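Local atomic coordinates of Sn-glycerol-3-phosphate ABC transporter substrate-binding protein UspB (Mycobacterium tuberculosis, PDB entry 4MFI), a protein that binds glycerophosphocholine as the substrate-binding subunit of an ABC transporter, probably handing it to the membrane components for import. Residues V94-L99 with E317-N322; A137-N142 with A147-R152; D223-T228 with Q427-L432; A251-D256 with I402-A407; F287-L292 with A368-D373. All coordinates share one frame; numbering follows the deposited sequence.

Contact 1 of 5, residues V94-L99 with E317-N322; sequences VPDVVL and EERKVN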
# COMPACT_ATOMS: atom_id res chain seq x y z
N VAL A 94 6.29 18.18 18.87
CA VAL A 94 5.73 17.32 17.84
C VAL A 94 6.18 17.82 16.47
O VAL A 94 6.57 18.98 16.33
CB VAL A 94 4.18 17.30 17.90
CG1 VAL A 94 3.70 16.60 19.17
CG2 VAL A 94 3.62 18.71 17.81
N PRO A 95 6.14 16.94 15.47
CA PRO A 95 6.42 17.38 14.10
C PRO A 95 5.30 18.28 13.59
O PRO A 95 4.19 18.25 14.13
CB PRO A 95 6.43 16.08 13.30
CG PRO A 95 5.58 15.13 14.11
CD PRO A 95 5.89 15.48 15.54
N ASP A 96 5.59 19.08 12.57
CA ASP A 96 4.53 19.79 11.85
C ASP A 96 3.91 18.91 10.79
O ASP A 96 2.71 19.02 10.49
CB ASP A 96 5.09 21.06 11.21
CG ASP A 96 5.53 22.07 12.23
OD1 ASP A 96 4.69 22.88 12.66
OD2 ASP A 96 6.72 22.04 12.61
N VAL A 97 4.74 18.04 10.21
CA VAL A 97 4.33 17.13 9.14
C VAL A 97 4.93 15.78 9.47
O VAL A 97 6.14 15.68 9.71
CB VAL A 97 4.85 17.61 7.76
CG1 VAL A 97 4.50 16.60 6.67
CG2 VAL A 97 4.27 18.99 7.43
N VAL A 98 4.10 14.75 9.51
CA VAL A 98 4.57 13.42 9.89
C VAL A 98 4.11 12.34 8.91
O VAL A 98 2.96 12.34 8.46
CB VAL A 98 4.18 13.06 11.36
CG1 VAL A 98 2.66 13.03 11.54
CG2 VAL A 98 4.81 11.74 11.79
N LEU A 99 5.03 11.44 8.57
CA LEU A 99 4.75 10.35 7.64
C LEU A 99 4.14 9.15 8.38
O LEU A 99 4.81 8.51 9.20
CB LEU A 99 6.05 9.94 6.95
CG LEU A 99 5.96 8.88 5.85
CD1 LEU A 99 5.11 9.40 4.70
CD2 LEU A 99 7.35 8.52 5.35
N GLU A 317 -2.88 27.35 14.71
CA GLU A 317 -3.53 27.43 13.41
C GLU A 317 -2.57 27.88 12.31
O GLU A 317 -2.58 27.33 11.21
CB GLU A 317 -4.77 28.33 13.44
CG GLU A 317 -6.07 27.58 13.73
CD GLU A 317 -6.37 26.50 12.69
OE1 GLU A 317 -5.94 26.64 11.52
OE2 GLU A 317 -7.05 25.51 13.05
N GLU A 318 -1.72 28.86 12.62
CA GLU A 318 -0.73 29.34 11.66
C GLU A 318 0.19 28.21 11.22
O GLU A 318 0.47 28.04 10.02
CB GLU A 318 0.09 30.50 12.22
CG GLU A 318 1.31 30.86 11.35
CD GLU A 318 1.95 32.19 11.72
OE1 GLU A 318 1.23 33.09 12.22
OE2 GLU A 318 3.17 32.35 11.50
N ARG A 319 0.68 27.42 12.18
CA ARG A 319 1.57 26.32 11.83
C ARG A 319 0.86 25.23 11.03
O ARG A 319 1.47 24.61 10.17
CB ARG A 319 2.24 25.73 13.08
CG ARG A 319 3.19 26.71 13.76
CD ARG A 319 4.12 26.03 14.76
NE ARG A 319 5.15 25.23 14.10
CZ ARG A 319 6.32 25.71 13.68
NH1 ARG A 319 6.63 26.99 13.86
NH2 ARG A 319 7.19 24.90 13.09
N LYS A 320 -0.43 25.02 11.28
CA LYS A 320 -1.19 24.04 10.49
C LYS A 320 -1.30 24.46 9.03
O LYS A 320 -1.14 23.64 8.12
CB LYS A 320 -2.59 23.81 11.08
CG LYS A 320 -2.58 23.06 12.39
CD LYS A 320 -3.99 22.78 12.87
CE LYS A 320 -3.95 22.12 14.23
NZ LYS A 320 -5.30 21.92 14.80
N VAL A 321 -1.58 25.74 8.81
CA VAL A 321 -1.65 26.27 7.46
C VAL A 321 -0.32 26.08 6.74
O VAL A 321 -0.29 25.60 5.61
CB VAL A 321 -2.06 27.76 7.47
CG1 VAL A 321 -1.90 28.37 6.09
CG2 VAL A 321 -3.49 27.89 7.95
N ASN A 322 0.79 26.41 7.41
CA ASN A 322 2.10 26.26 6.77
C ASN A 322 2.43 24.80 6.48
O ASN A 322 3.01 24.48 5.44
CB ASN A 322 3.19 26.90 7.62
CG ASN A 322 3.07 28.41 7.68
OD1 ASN A 322 2.50 29.03 6.78
ND2 ASN A 322 3.61 29.01 8.74
O HOH W 1 4.24 24.51 10.41

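Contact 2 of 5, residues A137-N142 with A147-R152; sequences ADYEFN and AVPYAR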
# COMPACT_ATOMS: atom_id res chain seq x y z
N ALA A 137 -8.87 8.83 -0.78
CA ALA A 137 -9.93 8.16 -0.02
C ALA A 137 -9.38 7.24 1.07
O ALA A 137 -10.06 6.94 2.04
CB ALA A 137 -10.85 7.37 -0.95
N ASP A 138 -8.13 6.79 0.89
CA ASP A 138 -7.46 5.96 1.88
C ASP A 138 -7.42 6.61 3.27
O ASP A 138 -7.33 5.90 4.28
CB ASP A 138 -6.01 5.69 1.47
CG ASP A 138 -5.88 4.69 0.34
OD1 ASP A 138 -6.71 3.76 0.23
OD2 ASP A 138 -4.91 4.83 -0.44
N TYR A 139 -7.47 7.94 3.31
CA TYR A 139 -7.35 8.67 4.58
C TYR A 139 -8.65 9.28 5.06
O TYR A 139 -8.65 10.15 5.93
CB TYR A 139 -6.26 9.74 4.50
CG TYR A 139 -4.97 9.19 3.96
CD1 TYR A 139 -4.17 8.34 4.73
CD2 TYR A 139 -4.55 9.48 2.67
CE1 TYR A 139 -2.99 7.81 4.23
CE2 TYR A 139 -3.38 8.96 2.16
CZ TYR A 139 -2.60 8.13 2.94
OH TYR A 139 -1.43 7.61 2.42
N GLU A 140 -9.75 8.84 4.46
CA GLU A 140 -11.06 9.37 4.81
C GLU A 140 -11.72 8.50 5.87
O GLU A 140 -11.69 7.27 5.80
CB GLU A 140 -11.95 9.45 3.56
CG GLU A 140 -13.32 10.07 3.81
CD GLU A 140 -14.43 9.04 3.90
OE1 GLU A 140 -15.43 9.29 4.60
OE2 GLU A 140 -14.31 7.97 3.25
N PHE A 141 -12.28 9.15 6.87
CA PHE A 141 -13.11 8.46 7.83
C PHE A 141 -14.22 9.37 8.29
O PHE A 141 -13.97 10.51 8.72
CB PHE A 141 -12.30 7.98 9.03
CG PHE A 141 -13.12 7.20 10.00
CD1 PHE A 141 -13.61 5.95 9.65
CD2 PHE A 141 -13.42 7.71 11.25
CE1 PHE A 141 -14.38 5.22 10.54
CE2 PHE A 141 -14.18 6.99 12.15
CZ PHE A 141 -14.67 5.74 11.80
N ASN A 142 -15.45 8.88 8.19
CA ASN A 142 -16.63 9.66 8.55
C ASN A 142 -16.69 11.00 7.82
O ASN A 142 -17.14 12.00 8.38
CB ASN A 142 -16.67 9.91 10.07
CG ASN A 142 -17.14 8.69 10.86
OD1 ASN A 142 -17.34 7.60 10.31
ND2 ASN A 142 -17.32 8.88 12.16
N ALA A 147 -4.92 12.66 6.18
CA ALA A 147 -3.59 12.71 5.58
C ALA A 147 -3.71 12.89 4.08
O ALA A 147 -4.81 12.84 3.53
CB ALA A 147 -2.80 11.44 5.91
N VAL A 148 -2.57 13.11 3.44
CA VAL A 148 -2.47 13.26 1.98
C VAL A 148 -1.49 12.18 1.50
O VAL A 148 -0.44 12.00 2.09
CB VAL A 148 -1.96 14.67 1.63
CG1 VAL A 148 -1.68 14.82 0.13
CG2 VAL A 148 -2.94 15.74 2.09
N PRO A 149 -1.84 11.45 0.42
CA PRO A 149 -0.94 10.39 -0.05
C PRO A 149 0.43 10.92 -0.48
O PRO A 149 0.50 12.00 -1.07
CB PRO A 149 -1.68 9.81 -1.26
CG PRO A 149 -2.55 10.95 -1.74
CD PRO A 149 -3.00 11.62 -0.47
N TYR A 150 1.49 10.17 -0.18
CA TYR A 150 2.85 10.64 -0.41
C TYR A 150 3.73 9.55 -1.04
O TYR A 150 4.23 9.73 -2.15
CB TYR A 150 3.45 11.09 0.92
CG TYR A 150 4.89 11.55 0.90
CD1 TYR A 150 5.26 12.76 0.30
CD2 TYR A 150 5.88 10.81 1.53
CE1 TYR A 150 6.57 13.20 0.32
CE2 TYR A 150 7.20 11.24 1.55
CZ TYR A 150 7.54 12.43 0.95
OH TYR A 150 8.85 12.86 0.98
N ALA A 151 3.90 8.44 -0.34
CA ALA A 151 4.73 7.33 -0.82
C ALA A 151 3.84 6.10 -0.95
O ALA A 151 3.69 5.32 -0.01
CB ALA A 151 5.87 7.06 0.15
N ARG A 152 3.22 5.96 -2.12
CA ARG A 152 2.15 4.98 -2.30
C ARG A 152 2.53 3.88 -3.29
O ARG A 152 3.27 4.12 -4.24
CB ARG A 152 0.86 5.67 -2.75
CG ARG A 152 0.45 6.88 -1.87
CD ARG A 152 0.35 6.55 -0.36
NE ARG A 152 -0.38 5.30 -0.20
CZ ARG A 152 -1.71 5.20 -0.13
NH1 ARG A 152 -2.48 6.29 -0.07
NH2 ARG A 152 -2.25 4.00 -0.09

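Contact 3 of 5, residues D223-T228 with Q427-L432; sequences DKWTLT and QIMRKL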
# COMPACT_ATOMS: atom_id res chain seq x y z
N ASP A 223 -16.59 -5.80 6.13
CA ASP A 223 -17.42 -4.84 5.41
C ASP A 223 -17.65 -3.72 6.42
O ASP A 223 -18.43 -3.87 7.37
CB ASP A 223 -18.74 -5.50 5.02
CG ASP A 223 -19.62 -4.60 4.18
OD1 ASP A 223 -19.22 -3.46 3.87
OD2 ASP A 223 -20.73 -5.06 3.82
N LYS A 224 -16.92 -2.62 6.24
CA LYS A 224 -16.81 -1.60 7.28
C LYS A 224 -16.37 -2.26 8.60
O LYS A 224 -15.37 -2.97 8.62
CB LYS A 224 -18.10 -0.80 7.41
CG LYS A 224 -18.62 -0.28 6.08
CD LYS A 224 -17.60 0.61 5.40
CE LYS A 224 -18.10 1.05 4.03
NZ LYS A 224 -19.47 1.64 4.10
N TRP A 225 -17.12 -2.06 9.69
CA TRP A 225 -16.73 -2.62 10.99
C TRP A 225 -17.20 -4.05 11.23
O TRP A 225 -16.91 -4.64 12.28
CB TRP A 225 -17.24 -1.74 12.14
CG TRP A 225 -16.67 -0.38 12.13
CD1 TRP A 225 -17.35 0.80 11.96
CD2 TRP A 225 -15.29 -0.02 12.29
NE1 TRP A 225 -16.48 1.86 12.01
CE2 TRP A 225 -15.21 1.39 12.20
CE3 TRP A 225 -14.11 -0.75 12.47
CZ2 TRP A 225 -14.00 2.07 12.31
CZ3 TRP A 225 -12.91 -0.07 12.58
CH2 TRP A 225 -12.86 1.33 12.50
N THR A 226 -17.92 -4.62 10.27
CA THR A 226 -18.48 -5.95 10.41
C THR A 226 -17.54 -6.98 9.81
O THR A 226 -17.28 -6.98 8.60
CB THR A 226 -19.88 -5.99 9.76
OG1 THR A 226 -20.73 -5.06 10.45
CG2 THR A 226 -20.48 -7.39 9.83
N LEU A 227 -17.00 -7.85 10.66
CA LEU A 227 -16.04 -8.85 10.20
C LEU A 227 -16.72 -9.90 9.33
O LEU A 227 -17.85 -10.32 9.60
CB LEU A 227 -15.33 -9.48 11.39
CG LEU A 227 -14.56 -8.49 12.28
CD1 LEU A 227 -13.96 -9.21 13.48
CD2 LEU A 227 -13.48 -7.77 11.51
N THR A 228 -16.05 -10.30 8.25
CA THR A 228 -16.65 -11.18 7.26
C THR A 228 -15.70 -12.31 6.84
O THR A 228 -15.85 -12.89 5.77
CB THR A 228 -17.13 -10.40 6.00
OG1 THR A 228 -16.06 -9.64 5.44
CG2 THR A 228 -18.27 -9.46 6.35
N GLN A 427 -10.67 -2.01 21.71
CA GLN A 427 -9.74 -0.92 21.37
C GLN A 427 -10.35 0.21 20.55
O GLN A 427 -9.91 1.35 20.67
CB GLN A 427 -8.53 -1.45 20.60
CG GLN A 427 -7.71 -2.50 21.32
CD GLN A 427 -7.20 -2.03 22.66
OE1 GLN A 427 -7.69 -2.46 23.70
NE2 GLN A 427 -6.20 -1.15 22.64
N ILE A 428 -11.34 -0.11 19.73
CA ILE A 428 -11.80 0.83 18.71
C ILE A 428 -13.22 1.30 18.93
O ILE A 428 -13.49 2.50 18.96
CB ILE A 428 -11.70 0.23 17.29
CG1 ILE A 428 -10.26 -0.21 17.00
CG2 ILE A 428 -12.21 1.23 16.24
CD1 ILE A 428 -9.22 0.88 17.15
N MET A 429 -14.14 0.35 19.09
CA MET A 429 -15.56 0.70 19.03
C MET A 429 -16.01 1.69 20.11
O MET A 429 -16.82 2.58 19.83
CB MET A 429 -16.43 -0.56 18.97
CG MET A 429 -16.02 -1.52 17.84
SD MET A 429 -15.84 -0.73 16.19
CE MET A 429 -17.52 -0.80 15.65
N ARG A 430 -15.48 1.59 21.32
CA ARG A 430 -15.88 2.55 22.35
C ARG A 430 -15.43 3.97 22.03
O ARG A 430 -16.10 4.95 22.37
CB ARG A 430 -15.38 2.11 23.73
CG ARG A 430 -15.62 3.15 24.81
CD ARG A 430 -15.20 2.65 26.17
NE ARG A 430 -16.25 1.88 26.81
CZ ARG A 430 -16.16 1.36 28.04
NH1 ARG A 430 -15.05 1.51 28.75
NH2 ARG A 430 -17.19 0.69 28.55
N LYS A 431 -14.30 4.10 21.35
CA LYS A 431 -13.73 5.40 21.06
C LYS A 431 -14.48 6.16 19.97
O LYS A 431 -14.25 7.36 19.77
CB LYS A 431 -12.25 5.27 20.71
CG LYS A 431 -11.42 4.68 21.84
CD LYS A 431 -9.94 4.63 21.49
CE LYS A 431 -9.14 3.96 22.61
NZ LYS A 431 -7.81 3.45 22.14
N LEU A 432 -15.40 5.48 19.28
CA LEU A 432 -16.12 6.09 18.16
C LEU A 432 -17.36 6.91 18.54
O LEU A 432 -17.99 7.50 17.66
CB LEU A 432 -16.50 5.02 17.12
CG LEU A 432 -15.35 4.38 16.34
CD1 LEU A 432 -15.85 3.18 15.56
CD2 LEU A 432 -14.73 5.39 15.39

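Contact 4 of 5, residues A251-D256 with I402-A407; sequences AAVAND and IGLRGA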
# COMPACT_ATOMS: atom_id res chain seq x y z
N ALA A 251 1.61 -23.59 -6.32
CA ALA A 251 2.04 -22.40 -5.59
C ALA A 251 2.77 -22.75 -4.30
O ALA A 251 2.62 -23.86 -3.75
CB ALA A 251 0.84 -21.48 -5.29
N ALA A 252 3.56 -21.79 -3.81
CA ALA A 252 4.32 -21.94 -2.58
C ALA A 252 4.32 -20.63 -1.81
O ALA A 252 4.14 -19.56 -2.39
CB ALA A 252 5.74 -22.35 -2.91
N VAL A 253 4.56 -20.71 -0.51
CA VAL A 253 4.80 -19.51 0.28
C VAL A 253 6.27 -19.14 0.13
O VAL A 253 7.15 -19.97 0.37
CB VAL A 253 4.48 -19.75 1.76
CG1 VAL A 253 4.78 -18.51 2.58
CG2 VAL A 253 3.01 -20.13 1.92
N ALA A 254 6.52 -17.90 -0.27
CA ALA A 254 7.88 -17.44 -0.55
C ALA A 254 8.35 -16.55 0.58
O ALA A 254 7.59 -15.72 1.07
CB ALA A 254 7.90 -16.66 -1.86
N ASN A 255 9.60 -16.70 1.00
CA ASN A 255 10.13 -15.81 2.02
C ASN A 255 10.44 -14.43 1.46
O ASN A 255 9.81 -13.44 1.84
CB ASN A 255 11.37 -16.40 2.69
CG ASN A 255 12.00 -15.45 3.69
OD1 ASN A 255 11.34 -14.57 4.24
ND2 ASN A 255 13.30 -15.62 3.93
N ASP A 256 11.41 -14.35 0.56
CA ASP A 256 11.75 -13.09 -0.09
C ASP A 256 11.16 -13.14 -1.49
O ASP A 256 11.84 -13.53 -2.45
CB ASP A 256 13.27 -12.87 -0.14
CG ASP A 256 13.65 -11.48 -0.65
OD1 ASP A 256 12.87 -10.85 -1.40
OD2 ASP A 256 14.76 -11.02 -0.32
N ILE A 402 -2.17 -21.45 7.06
CA ILE A 402 -2.86 -22.17 6.00
C ILE A 402 -1.85 -22.56 4.91
O ILE A 402 -1.83 -23.71 4.45
CB ILE A 402 -4.01 -21.32 5.41
CG1 ILE A 402 -5.12 -21.15 6.45
CG2 ILE A 402 -4.57 -21.96 4.15
CD1 ILE A 402 -6.07 -19.99 6.13
N GLY A 403 -0.99 -21.62 4.54
CA GLY A 403 -0.00 -21.85 3.49
C GLY A 403 1.12 -22.81 3.85
O GLY A 403 1.41 -23.73 3.07
N LEU A 404 1.76 -22.61 4.99
CA LEU A 404 2.91 -23.44 5.37
C LEU A 404 2.54 -24.78 5.99
O LEU A 404 3.26 -25.76 5.81
CB LEU A 404 3.83 -22.70 6.35
CG LEU A 404 4.58 -21.49 5.80
CD1 LEU A 404 5.38 -20.85 6.91
CD2 LEU A 404 5.50 -21.91 4.67
N ARG A 405 1.44 -24.81 6.73
CA ARG A 405 1.10 -26.00 7.51
C ARG A 405 -0.20 -26.66 7.06
O ARG A 405 -0.62 -27.66 7.65
CB ARG A 405 1.03 -25.64 8.99
CG ARG A 405 2.36 -25.20 9.56
CD ARG A 405 2.33 -25.10 11.08
NE ARG A 405 2.12 -23.73 11.55
CZ ARG A 405 0.94 -23.21 11.87
NH1 ARG A 405 -0.16 -23.94 11.76
NH2 ARG A 405 0.87 -21.95 12.29
N GLY A 406 -0.82 -26.11 6.03
CA GLY A 406 -2.05 -26.67 5.51
C GLY A 406 -3.21 -26.59 6.49
O GLY A 406 -4.12 -27.42 6.44
N ALA A 407 -3.18 -25.61 7.38
CA ALA A 407 -4.28 -25.43 8.33
C ALA A 407 -5.61 -25.27 7.58
O ALA A 407 -5.66 -24.78 6.45
CB ALA A 407 -4.03 -24.22 9.22

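Contact 5 of 5, residues F287-L292 with A368-D373; sequences FGAAPL and ARVALD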
# COMPACT_ATOMS: atom_id res chain seq x y z
N PHE A 287 10.59 -10.53 -18.39
CA PHE A 287 9.43 -10.63 -17.52
C PHE A 287 8.39 -9.57 -17.85
O PHE A 287 8.69 -8.52 -18.43
CB PHE A 287 9.82 -10.59 -16.03
CG PHE A 287 10.22 -9.23 -15.53
CD1 PHE A 287 11.53 -8.78 -15.68
CD2 PHE A 287 9.31 -8.41 -14.88
CE1 PHE A 287 11.90 -7.53 -15.22
CE2 PHE A 287 9.67 -7.15 -14.42
CZ PHE A 287 10.98 -6.71 -14.58
N GLY A 288 7.15 -9.88 -17.50
CA GLY A 288 6.05 -8.94 -17.65
C GLY A 288 5.51 -8.48 -16.31
O GLY A 288 5.71 -9.11 -15.26
N ALA A 289 4.83 -7.35 -16.36
CA ALA A 289 4.05 -6.86 -15.24
C ALA A 289 2.62 -6.72 -15.72
O ALA A 289 2.38 -6.28 -16.84
CB ALA A 289 4.57 -5.52 -14.76
N ALA A 290 1.67 -7.13 -14.88
CA ALA A 290 0.26 -7.08 -15.20
C ALA A 290 -0.51 -6.57 -14.00
O ALA A 290 -0.09 -6.77 -12.85
CB ALA A 290 -0.23 -8.48 -15.58
N PRO A 291 -1.64 -5.90 -14.25
CA PRO A 291 -2.51 -5.56 -13.12
C PRO A 291 -3.07 -6.85 -12.54
O PRO A 291 -3.12 -7.88 -13.22
CB PRO A 291 -3.63 -4.74 -13.77
CG PRO A 291 -3.68 -5.22 -15.17
CD PRO A 291 -2.25 -5.56 -15.55
N LEU A 292 -3.48 -6.79 -11.28
CA LEU A 292 -4.15 -7.94 -10.69
C LEU A 292 -5.46 -8.18 -11.43
O LEU A 292 -6.07 -7.23 -11.93
CB LEU A 292 -4.41 -7.71 -9.20
CG LEU A 292 -3.27 -8.04 -8.24
CD1 LEU A 292 -1.98 -7.28 -8.52
CD2 LEU A 292 -3.75 -7.82 -6.81
N ALA A 368 6.39 0.51 -15.62
CA ALA A 368 6.00 1.63 -14.77
C ALA A 368 4.63 2.13 -15.23
O ALA A 368 3.81 2.54 -14.41
CB ALA A 368 7.03 2.74 -14.81
N ARG A 369 4.38 2.08 -16.54
CA ARG A 369 3.05 2.46 -17.05
C ARG A 369 1.95 1.47 -16.65
O ARG A 369 0.82 1.89 -16.36
CB ARG A 369 3.05 2.68 -18.57
CG ARG A 369 1.84 3.48 -19.04
CD ARG A 369 1.63 3.43 -20.55
NE ARG A 369 2.72 4.05 -21.30
CZ ARG A 369 2.87 5.36 -21.48
NH1 ARG A 369 2.02 6.22 -20.94
NH2 ARG A 369 3.90 5.82 -22.20
N VAL A 370 2.26 0.17 -16.63
CA VAL A 370 1.28 -0.80 -16.12
C VAL A 370 0.87 -0.46 -14.69
O VAL A 370 -0.33 -0.44 -14.36
CB VAL A 370 1.83 -2.24 -16.17
CG1 VAL A 370 0.91 -3.21 -15.42
CG2 VAL A 370 2.02 -2.68 -17.62
N ALA A 371 1.85 -0.16 -13.84
CA ALA A 371 1.57 0.21 -12.45
C ALA A 371 0.72 1.47 -12.37
O ALA A 371 -0.21 1.56 -11.56
CB ALA A 371 2.87 0.38 -11.68
N LEU A 372 1.04 2.46 -13.21
CA LEU A 372 0.27 3.69 -13.31
C LEU A 372 -1.17 3.44 -13.70
O LEU A 372 -2.10 3.98 -13.09
CB LEU A 372 0.89 4.58 -14.39
CG LEU A 372 1.94 5.59 -13.99
CD1 LEU A 372 1.65 6.91 -14.69
CD2 LEU A 372 1.88 5.78 -12.52
N ASP A 373 -1.35 2.65 -14.75
CA ASP A 373 -2.66 2.44 -15.33
C ASP A 373 -3.61 1.67 -14.43
O ASP A 373 -4.83 1.73 -14.60
CB ASP A 373 -2.53 1.76 -16.70
CG ASP A 373 -1.93 2.68 -17.75
OD1 ASP A 373 -1.88 3.91 -17.54
OD2 ASP A 373 -1.50 2.17 -18.81

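Contact 1 of 5, residues V94-L99 with E317-N322
Asp96, in the loop leading into strand 97-101, faces Arg319 in the first turn of helix 317-330, with the two CA atoms 7.2 Å apart, the nearest CA pair of the two segments. Nothing but this pair carries the contact. The guanidinium takes the carboxylate side-on, one nitrogen to each oxygen. Arg319 NE donates to Asp96 OD1 at 2.8 Å, meeting the syn lone pair of that oxygen, and this bond is bent, with an N-H...O angle of 146°. The second bond, from Arg319 NH2 to Asp96 OD2 at 2.9 Å, is nearly straight; its acceptor lies in the guanidinium plane but is met from 33° outside the carboxylate plane. The two flat groups are thus twisted against each other. A bend at chi3 (72°) in the arginine chain turns the NE edge toward the aspartate. A water bound to Arg319 O also donates, weakly, to Asp96 OD1, so the helix backbone is tied to the same oxygen. Around the pair, Lys33 adds a second salt bridge to Asp96 OD2, which also accepts from the backbone N of Asp40, while Arg319 NH1 reaches the carbonyls of Gly35 and Gly37. Buried and shared between two cations, the carboxylate is probably held in its ionised form, and the charge network fastens the N-terminal segment and helix 317-330 together at the start of strand 97-101.

Contact 2 of 5, residues A137-N142 with A147-R152
Asp138 and Arg152 form a salt bridge in which both terminal guanidinium nitrogens converge on one oxygen. Arg152 NH2 donates to Asp138 OD2 at 2.8 Å from above the carboxylate plane, whereas Arg152 NH1 reaches the same Asp138 OD2 at 2.9 Å on its anti side. Both bonds are bent, near 140°. Thr304 OG1 is a further partner of that oxygen, and Arg152 NE is taken by the carbonyl of Gly305. Bends at chi2 and chi3 fold the arginine chain back toward the aspartate. The hydroxyl of Tyr139 also lies close, its OH 3.0 Å from Arg152 NH1, but the angle is too poor for a hydrogen bond. The two segments belong to a beta hairpin, strand 140-141 with the long bulged strand 144-160, entered through a type I turn from Ala137 to Glu140 that is closed by Glu140 N bonding to Ala137 O. Across it the Tyr139 ring lies along the start of the second segment: Ala147 CB makes a CH-pi contact over one face, 3.8 Å from the ring centroid, and Tyr139 CE2 touches Pro149 CD at 3.8 Å. The opposite face carries Asp138 CB. This packing buries Ala147 N and Ala147 O, neither of which has a polar partner in the model.

Contact 3 of 5, residues D223-T228 with Q427-L432
Trp225 projects from its turn onto Met429, Ile428 and Leu432, and makes every contact between the two segments. The close part is the methionine. Met429 CE lies 3.6 Å from Trp225 CB and sits over the five-membered ring in a CH-pi contact, 4.1 Å from the centroid. The sulfur follows on the same face: Met429 SD is 4.3 Å from that centroid and 26° off the ring normal, a Met-aromatic contact. Bends at chi2 (-50°) and chi3 (-85°) curl the methionine chain so that its thioether runs across the ring, antiparallel to the direction in which the tryptophan points. Leu432 CD1 approaches near the ring nitrogen, 3.8 Å from Trp225 NE1. At the far end of the indole Ile428 CG2 meets Trp225 CH2 at 3.8 Å, the two side chains crossing at about a right angle. Trp225 occupies the third position of a type II' turn from Asp223 to Thr226, which joins strands 222-223 and 226-227 into a small hairpin; its partners lie in the C-terminal tail that leaves helix 409-427 and winds into a 3-10 turn at 430-432. Ile428 is the buried member, backed by Leu110 and Pro389, and the indole is further flanked by Tyr383, edge-to-face, and by Leu424. The outer side is looser. Lys224 and Thr226 flank the tryptophan on the exposed part of the turn, Arg430 and Lys431 are likewise exposed on the tail, and Met429 and Leu432 are only partly covered. No hydrogen bond crosses between the segments.

Contact 4 of 5, residues A251-D256 with I402-A407
The contact sets a short two-stranded parallel sheet, strands 198-201 and 251-254, against the C-terminal turn of helix 391-405. Val253 points at the helix and is the residue through which the strand touches it. Its CG2 comes down on the bare backbone of Gly403, 3.8 Å from Gly403 C, and the CA atoms of Val253 and Gly403 are 6.2 Å apart. Gly403 has no side chain, so the valine methyl packs directly on its backbone. Beside it, Leu404 lays CD2 against Val253 CB at 3.8 Å, the leucine and valine side chains crossing at about a right angle. With CG1 of Val253 anti to the backbone N (chi1 178°), CG2 is left for the glycine, while CB and CG1 take the leucine methyl. The interaction is wholly apolar. Just beyond, Gly406, with positive phi (65°), is the first residue to leave helical geometry, and the chain goes on to helix 409-427. The surroundings tie both elements to helix 232-245 and the loop that follows it: His246 bonds to the carbonyl of Ile402, Arg242 to that of Gly406, and Ile402 packs between helices 232-245 and 409-427, while Ala251 rests on helix 232-245 from the strand side.

Contact 5 of 5, residues F287-L292 with A368-D373
Val370 fills the contact almost alone, its two methyls resting on the backbone of Ala289 to Pro291. CG1 of Val370 lies 3.7 Å from Ala289 O and 3.9 Å from Pro291 CD, so this one methyl spans the end of the strand and the proline after it. CG2 of Val370 also approaches Ala289 O at 3.7 Å, and both methyls face that carbonyl oxygen from the helix side. Ala289 CB is more distant, 4.4 Å from Val370 CG1. The valine rotamer, CG1 anti to the backbone N with chi1 170°, sends that branch toward the proline; the two side chains cross at about a right angle. All of this is van der Waals packing with no hydrogen bond between the segments. In the fold it lays helix 366-374 over the last residues of strand 287-290, an element of the large mixed sheet in which this strand runs antiparallel to strand 144-160. Leu156 of that neighbouring strand touches both Ala289 and Val370. Polar bonds farther out fix the two ends: Leu292 N donates to the side chain of Gln374, and Phe287 O accepts from Arg367, whose guanidinium also makes a cation-pi contact with the Phe287 ring.

In the fold
Contacts 1 and 2 are the buried ones, and each contains an Asp-Arg salt bridge, joined in contact 2 by packing of a tyrosine ring; contacts 3, 4 and 5 are partly buried and held by van der Waals and, in contact 3, aromatic packing, with no hydrogen bond between the segments. Contacts 1, 2 and 5 all reach the large mixed sheet. The first two meet through Leu99 and Tyr150, while contact 5 lies across the chain's centre from contact 1. Contact 3 adjoins contact 2, because Phe141 packs against both Trp225 and Leu432. Contact 4, on a separate two-stranded sheet, touches none of the others, yet its helix 391-405 leads into helix 409-427, whose C-terminal tail forms half of contact 3.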